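Local coordinates for protein nucleoporin nup120 (PDB 4GQ2) that serves as a structural constituent of the nuclear pore complex, whose nucleoporins both build the pore and can dock transiently associated transport factors, at residues R136-W147 against D158-L169; F773-E781 against A793-I802. All blocks are in the same frame, centred on the assembly; numbering follows the deposited sequence.

Interaction 1: residues R136-W147 against D158-L169; sequences RVLYYIRLSKTW and DWCLCYRPISFL
Leu-138 with Tyr-163 and Tyr-140 with Leu-161 form the hydrogen-bonded pairs that join strands 138-143 and 160-163, which run antiparallel with their short axes 4.7 Å apart. A fifth backbone bond runs from Arg-142 N to Trp-159 O (2.8 Å). Two polar contacts flank the ladder. Phe-168 O lies in the guanidinium plane of Arg-136 and takes a nearly straight bond from NH1 (2.9 Å, 171° at the hydrogen). The Asp-158 carboxylate meets Arg-142 by charge, since OD2 lies over a guanidinium face, 3.4 Å from NH1.

Side chains alternate between the two faces. On that of Tyr-139 and Ile-141, Cys-162 SG comes within 3.6 Å of Tyr-139 CE1, an oblique sulfur-aromatic contact. Trp-159, whose CG sits between backbone N and carbonyl carbon (chi1 77°), turns its ring edge to Ile-141 CG2. The edge of Trp-147 points at the Trp-159 face in an offset edge-to-face pair, with planes at 82°. On the other face Tyr-140 CB meets the Tyr-163 edge, 3.8 Å from CE2, and Leu-198 of strand 193-199 packs on both tyrosines. Strand 160-163 is one of two edge strands of a four-stranded antiparallel sheet, the up-and-down arrangement of a beta-propeller blade.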
loop_
_atom_site.group_PDB
_atom_site.type_symbol
_atom_site.label_atom_id
_atom_site.label_comp_id
_atom_site.label_asym_id
_atom_site.label_seq_id
_atom_site.Cartn_x
_atom_site.Cartn_y
_atom_site.Cartn_z
ATOM N N ARG A 136 -1.256 -44.954 1.308
ATOM C CA ARG A 136 -2.259 -45.651 0.490
ATOM C C ARG A 136 -3.642 -45.745 1.110
ATOM O O ARG A 136 -4.405 -46.654 0.781
ATOM C CB ARG A 136 -1.777 -47.036 0.038
ATOM C CG ARG A 136 -0.677 -46.990 -1.002
ATOM C CD ARG A 136 -0.239 -48.387 -1.378
ATOM N NE ARG A 136 1.127 -48.399 -1.890
ATOM C CZ ARG A 136 1.720 -49.461 -2.428
ATOM N NH1 ARG A 136 1.064 -50.610 -2.541
ATOM N NH2 ARG A 136 2.972 -49.367 -2.858
ATOM N N VAL A 137 -3.961 -44.792 1.987
ATOM C CA VAL A 137 -5.324 -44.618 2.493
ATOM C C VAL A 137 -6.107 -43.692 1.550
ATOM O O VAL A 137 -5.597 -42.658 1.133
ATOM C CB VAL A 137 -5.327 -44.045 3.927
ATOM C CG1 VAL A 137 -6.746 -43.921 4.453
ATOM C CG2 VAL A 137 -4.509 -44.928 4.863
ATOM N N LEU A 138 -7.332 -44.080 1.199
ATOM C CA LEU A 138 -8.213 -43.238 0.393
ATOM C C LEU A 138 -9.156 -42.447 1.295
ATOM O O LEU A 138 -9.882 -43.017 2.114
ATOM C CB LEU A 138 -9.018 -44.077 -0.608
ATOM C CG LEU A 138 -10.237 -43.415 -1.272
ATOM C CD1 LEU A 138 -9.843 -42.353 -2.295
ATOM C CD2 LEU A 138 -11.124 -44.460 -1.927
ATOM N N TYR A 139 -9.145 -41.128 1.136
ATOM C CA TYR A 139 -9.978 -40.270 1.953
ATOM C C TYR A 139 -11.081 -39.646 1.135
ATOM O O TYR A 139 -10.855 -39.203 0.014
ATOM C CB TYR A 139 -9.149 -39.190 2.618
ATOM C CG TYR A 139 -8.113 -39.707 3.586
ATOM C CD1 TYR A 139 -8.440 -39.954 4.923
ATOM C CD2 TYR A 139 -6.798 -39.930 3.174
ATOM C CE1 TYR A 139 -7.485 -40.418 5.821
ATOM C CE2 TYR A 139 -5.835 -40.385 4.067
ATOM C CZ TYR A 139 -6.182 -40.627 5.387
ATOM O OH TYR A 139 -5.223 -41.083 6.268
ATOM N N TYR A 140 -12.278 -39.623 1.711
ATOM C CA TYR A 140 -13.453 -39.092 1.040
ATOM C C TYR A 140 -13.968 -37.903 1.850
ATOM O O TYR A 140 -14.667 -38.079 2.859
ATOM C CB TYR A 140 -14.511 -40.193 0.902
ATOM C CG TYR A 140 -15.767 -39.785 0.172
ATOM C CD1 TYR A 140 -15.839 -39.827 -1.217
ATOM C CD2 TYR A 140 -16.894 -39.374 0.871
ATOM C CE1 TYR A 140 -16.997 -39.467 -1.888
ATOM C CE2 TYR A 140 -18.056 -39.007 0.212
ATOM C CZ TYR A 140 -18.106 -39.054 -1.161
ATOM O OH TYR A 140 -19.274 -38.682 -1.794
ATOM N N ILE A 141 -13.600 -36.701 1.402
ATOM C CA ILE A 141 -13.838 -35.468 2.158
ATOM C C ILE A 141 -14.972 -34.632 1.576
ATOM O O ILE A 141 -14.934 -34.243 0.403
ATOM C CB ILE A 141 -12.557 -34.606 2.259
ATOM C CG1 ILE A 141 -11.438 -35.377 2.965
ATOM C CG2 ILE A 141 -12.833 -33.307 3.009
ATOM C CD1 ILE A 141 -10.050 -34.840 2.671
ATOM N N ARG A 142 -15.981 -34.365 2.402
ATOM C CA ARG A 142 -17.102 -33.510 2.013
ATOM C C ARG A 142 -16.858 -32.064 2.440
ATOM O O ARG A 142 -16.633 -31.787 3.616
ATOM C CB ARG A 142 -18.412 -34.007 2.622
ATOM C CG ARG A 142 -19.118 -35.108 1.847
ATOM C CD ARG A 142 -20.573 -35.182 2.292
ATOM N NE ARG A 142 -21.199 -36.486 2.074
ATOM C CZ ARG A 142 -21.049 -37.543 2.871
ATOM N NH1 ARG A 142 -20.265 -37.481 3.942
ATOM N NH2 ARG A 142 -21.676 -38.673 2.587
ATOM N N LEU A 143 -16.902 -31.150 1.475
ATOM C CA LEU A 143 -16.651 -29.739 1.742
ATOM C C LEU A 143 -17.930 -29.007 2.078
ATOM O O LEU A 143 -18.931 -29.124 1.369
ATOM C CB LEU A 143 -16.005 -29.062 0.531
ATOM C CG LEU A 143 -14.560 -29.400 0.166
ATOM C CD1 LEU A 143 -14.219 -28.793 -1.187
ATOM C CD2 LEU A 143 -13.593 -28.919 1.240
ATOM N N SER A 144 -17.891 -28.247 3.161
ATOM C CA SER A 144 -18.958 -27.306 3.456
ATOM C C SER A 144 -18.521 -25.899 3.041
ATOM O O SER A 144 -17.403 -25.461 3.359
ATOM C CB SER A 144 -19.311 -27.353 4.942
ATOM O OG SER A 144 -20.324 -26.414 5.248
ATOM N N LYS A 145 -19.398 -25.208 2.317
ATOM C CA LYS A 145 -19.183 -23.801 1.964
ATOM C C LYS A 145 -18.992 -22.926 3.206
ATOM O O LYS A 145 -18.264 -21.934 3.169
ATOM C CB LYS A 145 -20.337 -23.269 1.112
ATOM C CG LYS A 145 -20.348 -23.813 -0.307
ATOM C CD LYS A 145 -21.453 -23.194 -1.147
ATOM C CE LYS A 145 -21.420 -23.748 -2.563
ATOM N NZ LYS A 145 -22.413 -23.080 -3.448
ATOM N N THR A 146 -19.646 -23.315 4.298
ATOM C CA THR A 146 -19.535 -22.647 5.597
ATOM C C THR A 146 -18.091 -22.476 6.061
ATOM O O THR A 146 -17.756 -21.481 6.710
ATOM C CB THR A 146 -20.320 -23.436 6.672
ATOM O OG1 THR A 146 -21.718 -23.362 6.384
ATOM C CG2 THR A 146 -20.081 -22.879 8.068
ATOM N N TRP A 147 -17.243 -23.452 5.732
ATOM C CA TRP A 147 -15.859 -23.474 6.201
ATOM C C TRP A 147 -15.097 -22.280 5.720
ATOM O O TRP A 147 -14.170 -21.809 6.381
ATOM C CB TRP A 147 -15.140 -24.724 5.714
ATOM C CG TRP A 147 -15.686 -26.031 6.222
ATOM C CD1 TRP A 147 -16.697 -26.238 7.159
ATOM C CD2 TRP A 147 -15.220 -27.371 5.863
ATOM N NE1 TRP A 147 -16.900 -27.574 7.370
ATOM C CE2 TRP A 147 -16.048 -28.310 6.627
ATOM C CE3 TRP A 147 -14.245 -27.870 5.007
ATOM C CZ2 TRP A 147 -15.887 -29.684 6.523
ATOM C CZ3 TRP A 147 -14.091 -29.258 4.910
ATOM C CH2 TRP A 147 -14.891 -30.142 5.653
ATOM N N ASP A 158 -19.616 -36.686 9.632
ATOM C CA ASP A 158 -19.323 -37.474 8.435
ATOM C C ASP A 158 -18.482 -36.737 7.378
ATOM O O ASP A 158 -18.474 -37.137 6.208
ATOM C CB ASP A 158 -20.640 -37.960 7.810
ATOM C CG ASP A 158 -21.633 -36.822 7.551
ATOM O OD1 ASP A 158 -21.670 -35.850 8.341
ATOM O OD2 ASP A 158 -22.393 -36.907 6.562
ATOM N N TRP A 159 -17.768 -35.684 7.785
ATOM C CA TRP A 159 -17.033 -34.839 6.827
ATOM C C TRP A 159 -15.897 -35.567 6.169
ATOM O O TRP A 159 -15.617 -35.339 4.993
ATOM C CB TRP A 159 -16.545 -33.543 7.471
ATOM C CG TRP A 159 -15.326 -33.683 8.352
ATOM C CD1 TRP A 159 -15.290 -33.896 9.727
ATOM C CD2 TRP A 159 -13.914 -33.603 7.945
ATOM N NE1 TRP A 159 -13.997 -33.953 10.183
ATOM C CE2 TRP A 159 -13.124 -33.788 9.170
ATOM C CE3 TRP A 159 -13.251 -33.405 6.735
ATOM C CZ2 TRP A 159 -11.737 -33.774 9.159
ATOM C CZ3 TRP A 159 -11.850 -33.396 6.738
ATOM C CH2 TRP A 159 -11.114 -33.577 7.921
ATOM N N CYS A 160 -15.243 -36.448 6.925
ATOM C CA CYS A 160 -14.190 -37.299 6.393
ATOM C C CYS A 160 -14.433 -38.790 6.629
ATOM O O CYS A 160 -14.540 -39.236 7.766
ATOM C CB CYS A 160 -12.835 -36.910 6.965
ATOM S SG CYS A 160 -11.483 -37.706 6.080
ATOM N N LEU A 161 -14.510 -39.541 5.533
ATOM C CA LEU A 161 -14.599 -40.999 5.550
ATOM C C LEU A 161 -13.272 -41.580 5.060
ATOM O O LEU A 161 -12.704 -41.099 4.072
ATOM C CB LEU A 161 -15.743 -41.464 4.640
ATOM C CG LEU A 161 -17.179 -41.644 5.168
ATOM C CD1 LEU A 161 -17.576 -40.644 6.243
ATOM C CD2 LEU A 161 -18.180 -41.610 4.018
ATOM N N CYS A 162 -12.783 -42.606 5.751
ATOM C CA CYS A 162 -11.521 -43.256 5.387
ATOM C C CYS A 162 -11.720 -44.662 4.851
ATOM O O CYS A 162 -12.458 -45.465 5.430
ATOM C CB CYS A 162 -10.573 -43.305 6.583
ATOM S SG CYS A 162 -10.453 -41.721 7.420
ATOM N N TYR A 163 -11.037 -44.955 3.750
ATOM C CA TYR A 163 -11.130 -46.251 3.101
ATOM C C TYR A 163 -9.749 -46.836 2.867
ATOM O O TYR A 163 -8.813 -46.110 2.533
ATOM C CB TYR A 163 -11.853 -46.118 1.768
ATOM C CG TYR A 163 -13.281 -45.647 1.882
ATOM C CD1 TYR A 163 -14.317 -46.551 2.125
ATOM C CD2 TYR A 163 -13.603 -44.298 1.729
ATOM C CE1 TYR A 163 -15.637 -46.125 2.219
ATOM C CE2 TYR A 163 -14.917 -43.860 1.829
ATOM C CZ TYR A 163 -15.929 -44.776 2.071
ATOM O OH TYR A 163 -17.233 -44.346 2.166
ATOM N N ARG A 164 -9.636 -48.151 3.048
ATOM C CA ARG A 164 -8.413 -48.881 2.728
ATOM C C ARG A 164 -8.707 -49.944 1.669
ATOM O O ARG A 164 -8.956 -51.103 2.007
ATOM C CB ARG A 164 -7.816 -49.521 3.982
ATOM C CG ARG A 164 -7.096 -48.550 4.899
ATOM C CD ARG A 164 -6.546 -49.276 6.112
ATOM N NE ARG A 164 -5.727 -48.399 6.945
ATOM C CZ ARG A 164 -5.204 -48.745 8.118
ATOM N NH1 ARG A 164 -5.405 -49.959 8.619
ATOM N NH2 ARG A 164 -4.477 -47.871 8.793
ATOM N N PRO A 165 -8.673 -49.553 0.380
ATOM C CA PRO A 165 -9.022 -50.470 -0.704
ATOM C C PRO A 165 -8.038 -51.627 -0.774
ATOM O O PRO A 165 -6.836 -51.432 -0.585
ATOM C CB PRO A 165 -8.916 -49.600 -1.965
ATOM C CG PRO A 165 -8.871 -48.190 -1.473
ATOM C CD PRO A 165 -8.186 -48.267 -0.145
ATOM N N ILE A 166 -8.562 -52.821 -1.034
ATOM C CA ILE A 166 -7.764 -54.044 -1.011
ATOM C C ILE A 166 -6.690 -54.040 -2.096
ATOM O O ILE A 166 -5.547 -54.415 -1.836
ATOM C CB ILE A 166 -8.668 -55.299 -1.053
ATOM C CG1 ILE A 166 -9.380 -55.456 0.300
ATOM C CG2 ILE A 166 -7.865 -56.553 -1.382
ATOM C CD1 ILE A 166 -10.662 -56.256 0.248
ATOM N N SER A 167 -7.043 -53.560 -3.288
ATOM C CA SER A 167 -6.091 -53.458 -4.398
ATOM C C SER A 167 -4.851 -52.599 -4.095
ATOM O O SER A 167 -3.818 -52.740 -4.756
ATOM C CB SER A 167 -6.792 -52.964 -5.664
ATOM O OG SER A 167 -7.354 -51.678 -5.476
ATOM N N PHE A 168 -4.947 -51.733 -3.088
ATOM C CA PHE A 168 -3.829 -50.863 -2.695
ATOM C C PHE A 168 -2.765 -51.609 -1.892
ATOM O O PHE A 168 -1.664 -51.099 -1.685
ATOM C CB PHE A 168 -4.336 -49.656 -1.884
ATOM C CG PHE A 168 -5.105 -48.638 -2.696
ATOM C CD1 PHE A 168 -5.668 -48.962 -3.936
ATOM C CD2 PHE A 168 -5.299 -47.356 -2.201
ATOM C CE1 PHE A 168 -6.383 -48.021 -4.663
ATOM C CE2 PHE A 168 -6.013 -46.409 -2.927
ATOM C CZ PHE A 168 -6.558 -46.741 -4.157
ATOM N N LEU A 169 -3.092 -52.811 -1.429
ATOM C CA LEU A 169 -2.158 -53.575 -0.602
ATOM C C LEU A 169 -0.938 -54.050 -1.388
ATOM O O LEU A 169 0.187 -53.996 -0.888
ATOM C CB LEU A 169 -2.860 -54.747 0.094
ATOM C CG LEU A 169 -3.793 -54.386 1.263
ATOM C CD1 LEU A 169 -4.656 -55.572 1.669
ATOM C CD2 LEU A 169 -3.026 -53.842 2.465
#

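Interaction 2: residues F773-E781 against A793-I802; sequences FFSALNYSE and ATVISSLSAI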
loop_
_atom_site.group_PDB
_atom_site.type_symbol
_atom_site.label_atom_id
_atom_site.label_comp_id
_atom_site.label_asym_id
_atom_site.label_seq_id
_atom_site.Cartn_x
_atom_site.Cartn_y
_atom_site.Cartn_z
ATOM N N PHE A 773 -10.120 -1.548 -2.176
ATOM C CA PHE A 773 -11.366 -0.825 -1.895
ATOM C C PHE A 773 -11.822 -0.060 -3.151
ATOM O O PHE A 773 -12.978 -0.168 -3.565
ATOM C CB PHE A 773 -11.114 0.124 -0.725
ATOM C CG PHE A 773 -12.332 0.845 -0.220
ATOM C CD1 PHE A 773 -12.766 2.014 -0.825
ATOM C CD2 PHE A 773 -12.996 0.396 0.919
ATOM C CE1 PHE A 773 -13.865 2.705 -0.333
ATOM C CE2 PHE A 773 -14.098 1.081 1.415
ATOM C CZ PHE A 773 -14.532 2.241 0.791
ATOM N N PHE A 774 -10.910 0.703 -3.756
ATOM C CA PHE A 774 -11.183 1.359 -5.039
ATOM C C PHE A 774 -11.646 0.347 -6.089
ATOM O O PHE A 774 -12.592 0.602 -6.838
ATOM C CB PHE A 774 -9.927 2.071 -5.542
ATOM C CG PHE A 774 -10.073 2.688 -6.910
ATOM C CD1 PHE A 774 -10.800 3.868 -7.088
ATOM C CD2 PHE A 774 -9.473 2.103 -8.014
ATOM C CE1 PHE A 774 -10.910 4.451 -8.337
ATOM C CE2 PHE A 774 -9.589 2.680 -9.276
ATOM C CZ PHE A 774 -10.312 3.856 -9.439
ATOM N N SER A 775 -10.967 -0.798 -6.137
ATOM C CA SER A 775 -11.277 -1.835 -7.109
ATOM C C SER A 775 -12.713 -2.300 -6.944
ATOM O O SER A 775 -13.437 -2.467 -7.922
ATOM C CB SER A 775 -10.302 -3.005 -6.966
ATOM O OG SER A 775 -8.992 -2.608 -7.335
ATOM N N ALA A 776 -13.130 -2.471 -5.695
ATOM C CA ALA A 776 -14.481 -2.925 -5.392
ATOM C C ALA A 776 -15.548 -1.919 -5.836
ATOM O O ALA A 776 -16.604 -2.320 -6.319
ATOM C CB ALA A 776 -14.614 -3.259 -3.919
ATOM N N LEU A 777 -15.262 -0.622 -5.706
ATOM C CA LEU A 777 -16.212 0.427 -6.119
ATOM C C LEU A 777 -16.434 0.474 -7.631
ATOM O O LEU A 777 -17.450 0.989 -8.098
ATOM C CB LEU A 777 -15.759 1.810 -5.643
ATOM C CG LEU A 777 -15.747 2.080 -4.138
ATOM C CD1 LEU A 777 -14.974 3.356 -3.829
ATOM C CD2 LEU A 777 -17.169 2.149 -3.600
ATOM N N ASN A 778 -15.475 -0.047 -8.390
ATOM C CA ASN A 778 -15.555 -0.023 -9.843
ATOM C C ASN A 778 -15.906 -1.388 -10.415
ATOM O O ASN A 778 -15.734 -1.628 -11.613
ATOM C CB ASN A 778 -14.237 0.476 -10.427
ATOM C CG ASN A 778 -14.033 1.955 -10.204
ATOM O OD1 ASN A 778 -14.576 2.778 -10.932
ATOM N ND2 ASN A 778 -13.249 2.301 -9.187
ATOM N N TYR A 779 -16.388 -2.278 -9.548
ATOM C CA TYR A 779 -16.709 -3.648 -9.929
ATOM C C TYR A 779 -17.653 -3.666 -11.124
ATOM O O TYR A 779 -18.664 -2.962 -11.143
ATOM C CB TYR A 779 -17.307 -4.422 -8.749
ATOM C CG TYR A 779 -17.684 -5.844 -9.100
ATOM C CD1 TYR A 779 -16.731 -6.733 -9.589
ATOM C CD2 TYR A 779 -18.995 -6.300 -8.952
ATOM C CE1 TYR A 779 -17.065 -8.032 -9.914
ATOM C CE2 TYR A 779 -19.341 -7.603 -9.277
ATOM C CZ TYR A 779 -18.370 -8.462 -9.758
ATOM O OH TYR A 779 -18.682 -9.758 -10.090
ATOM N N SER A 780 -17.308 -4.460 -12.128
ATOM C CA SER A 780 -18.020 -4.410 -13.393
ATOM C C SER A 780 -18.111 -5.751 -14.100
ATOM O O SER A 780 -17.275 -6.641 -13.907
ATOM C CB SER A 780 -17.374 -3.377 -14.322
ATOM O OG SER A 780 -17.545 -2.065 -13.808
ATOM N N GLU A 781 -19.140 -5.880 -14.929
ATOM C CA GLU A 781 -19.343 -7.083 -15.715
ATOM C C GLU A 781 -19.641 -6.734 -17.154
ATOM O O GLU A 781 -20.093 -5.625 -17.447
ATOM C CB GLU A 781 -20.481 -7.909 -15.131
ATOM C CG GLU A 781 -20.061 -8.759 -13.952
ATOM C CD GLU A 781 -21.220 -9.525 -13.362
ATOM O OE1 GLU A 781 -21.223 -10.769 -13.481
ATOM O OE2 GLU A 781 -22.130 -8.879 -12.794
ATOM N N ALA A 793 -13.155 -6.633 -17.021
ATOM C CA ALA A 793 -14.130 -5.541 -17.057
ATOM C C ALA A 793 -13.882 -4.533 -15.945
ATOM O O ALA A 793 -14.005 -3.331 -16.160
ATOM C CB ALA A 793 -15.561 -6.074 -17.000
ATOM N N THR A 794 -13.539 -5.023 -14.756
ATOM C CA THR A 794 -13.281 -4.138 -13.617
ATOM C C THR A 794 -12.033 -3.280 -13.857
ATOM O O THR A 794 -12.066 -2.055 -13.687
ATOM C CB THR A 794 -13.222 -4.924 -12.299
ATOM O OG1 THR A 794 -14.445 -5.657 -12.152
ATOM C CG2 THR A 794 -13.054 -3.997 -11.093
ATOM N N VAL A 795 -10.953 -3.917 -14.300
ATOM C CA VAL A 795 -9.745 -3.191 -14.664
ATOM C C VAL A 795 -10.100 -2.077 -15.646
ATOM O O VAL A 795 -9.924 -0.891 -15.338
ATOM C CB VAL A 795 -8.674 -4.124 -15.261
ATOM C CG1 VAL A 795 -7.435 -3.329 -15.642
ATOM C CG2 VAL A 795 -8.317 -5.227 -14.273
ATOM N N ILE A 796 -10.631 -2.468 -16.806
ATOM C CA ILE A 796 -10.973 -1.527 -17.877
ATOM C C ILE A 796 -11.872 -0.400 -17.375
ATOM O O ILE A 796 -11.625 0.771 -17.668
ATOM C CB ILE A 796 -11.583 -2.261 -19.103
ATOM C CG1 ILE A 796 -10.479 -2.892 -19.956
ATOM C CG2 ILE A 796 -12.431 -1.330 -19.961
ATOM C CD1 ILE A 796 -9.593 -1.901 -20.685
ATOM N N SER A 797 -12.894 -0.749 -16.597
ATOM C CA SER A 797 -13.796 0.257 -16.027
ATOM C C SER A 797 -13.056 1.221 -15.105
ATOM O O SER A 797 -13.252 2.438 -15.194
ATOM C CB SER A 797 -14.950 -0.407 -15.275
ATOM O OG SER A 797 -15.631 -1.320 -16.116
ATOM N N SER A 798 -12.209 0.667 -14.228
ATOM C CA SER A 798 -11.381 1.461 -13.308
ATOM C C SER A 798 -10.495 2.430 -14.065
ATOM O O SER A 798 -10.415 3.603 -13.708
ATOM C CB SER A 798 -10.518 0.556 -12.432
ATOM O OG SER A 798 -11.317 -0.355 -11.698
ATOM N N LEU A 799 -9.839 1.935 -15.115
ATOM C CA LEU A 799 -9.011 2.783 -15.976
ATOM C C LEU A 799 -9.834 3.885 -16.636
ATOM O O LEU A 799 -9.394 5.029 -16.707
ATOM C CB LEU A 799 -8.276 1.954 -17.042
ATOM C CG LEU A 799 -7.225 0.973 -16.518
ATOM C CD1 LEU A 799 -6.590 0.209 -17.665
ATOM C CD2 LEU A 799 -6.160 1.682 -15.688
ATOM N N SER A 800 -11.030 3.532 -17.102
ATOM C CA SER A 800 -11.948 4.504 -17.690
ATOM C C SER A 800 -12.276 5.612 -16.696
ATOM O O SER A 800 -12.199 6.792 -17.035
ATOM C CB SER A 800 -13.229 3.820 -18.176
ATOM O OG SER A 800 -14.092 4.752 -18.802
ATOM N N ALA A 801 -12.607 5.230 -15.463
ATOM C CA ALA A 801 -12.897 6.203 -14.405
ATOM C C ALA A 801 -11.726 7.142 -14.121
ATOM O O ALA A 801 -11.920 8.258 -13.624
ATOM C CB ALA A 801 -13.323 5.495 -13.129
ATOM N N ILE A 802 -10.516 6.690 -14.434
ATOM C CA ILE A 802 -9.318 7.480 -14.179
ATOM C C ILE A 802 -9.123 8.517 -15.272
ATOM O O ILE A 802 -8.783 9.663 -14.986
ATOM C CB ILE A 802 -8.047 6.596 -14.064
ATOM C CG1 ILE A 802 -8.138 5.676 -12.842
ATOM C CG2 ILE A 802 -6.790 7.456 -13.988
ATOM C CD1 ILE A 802 -7.193 4.488 -12.882
#
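Thr-794 O is gripped twice from within its own helix, by Ser-798 N and by Ser-798 OG at 2.7 Å, the hydroxyl standing above the carbonyl plane. Ala-793 O is held likewise: Ser-797 OG, 2.6 Å away, and Ser-797 N reach it from opposite faces of its plane. These bonds fold both serine hydroxyls back onto the helix. Ser-797 OG still lies 3.1 Å from Ser-780 OG, which donates to Asn-778 O.

A backbone-to-side-chain hydrogen bond crosses the contact from Ser-780 N to Thr-794 OG1 (3.1 Å, 153° at the hydrogen); OG1 is also bonded to Pro-790 O, one turn earlier. With CG2 opposite the backbone N, Thr-794 directs this methyl to Ser-775 O (3.5 Å) and Asn-778 O.

Asn-778 lays CB against Ser-798 OG (3.3 Å), while its ND2 turns back to Phe-774 O and lies over one face of the Phe-774 ring. That ring approaches Ser-798 CB obliquely through CE2 at 3.9 Å; Leu-735 of helix 719-739 touches both Phe-774 and Ile-802. The short helix axes are 9.8 Å apart at 97°, and small residues Ala-793, Ser-797 and Ala-801 face the chain leaving the first helix. The helices thus cross nearly at right angles, but the turn after helix 770-777 and strand 780-781 supply much of the packing on helix 790-803, in an alpha-helical region.

Interaction 1 comes first along the chain and closes before interaction 2 opens; their centres are 42 Å apart, with about 15 Å between nearest atoms and no touch. They share no sheet: interaction 1 joins the two last strands of the four-stranded sheet 115-163 in the beta-propeller, whereas interaction 2 joins the end region of helix 770-777, with strand 780-781, to helix 790-803 in the helical part. Strand 780-781 pairs instead with strand 664-665. Measured from the contact centres, about 33 Å and 13 Å, the blade contact is farther from the chain centre, though both are buried. Together they sample the two architectures, propeller and helices, that this pore scaffold protein combines in one chain.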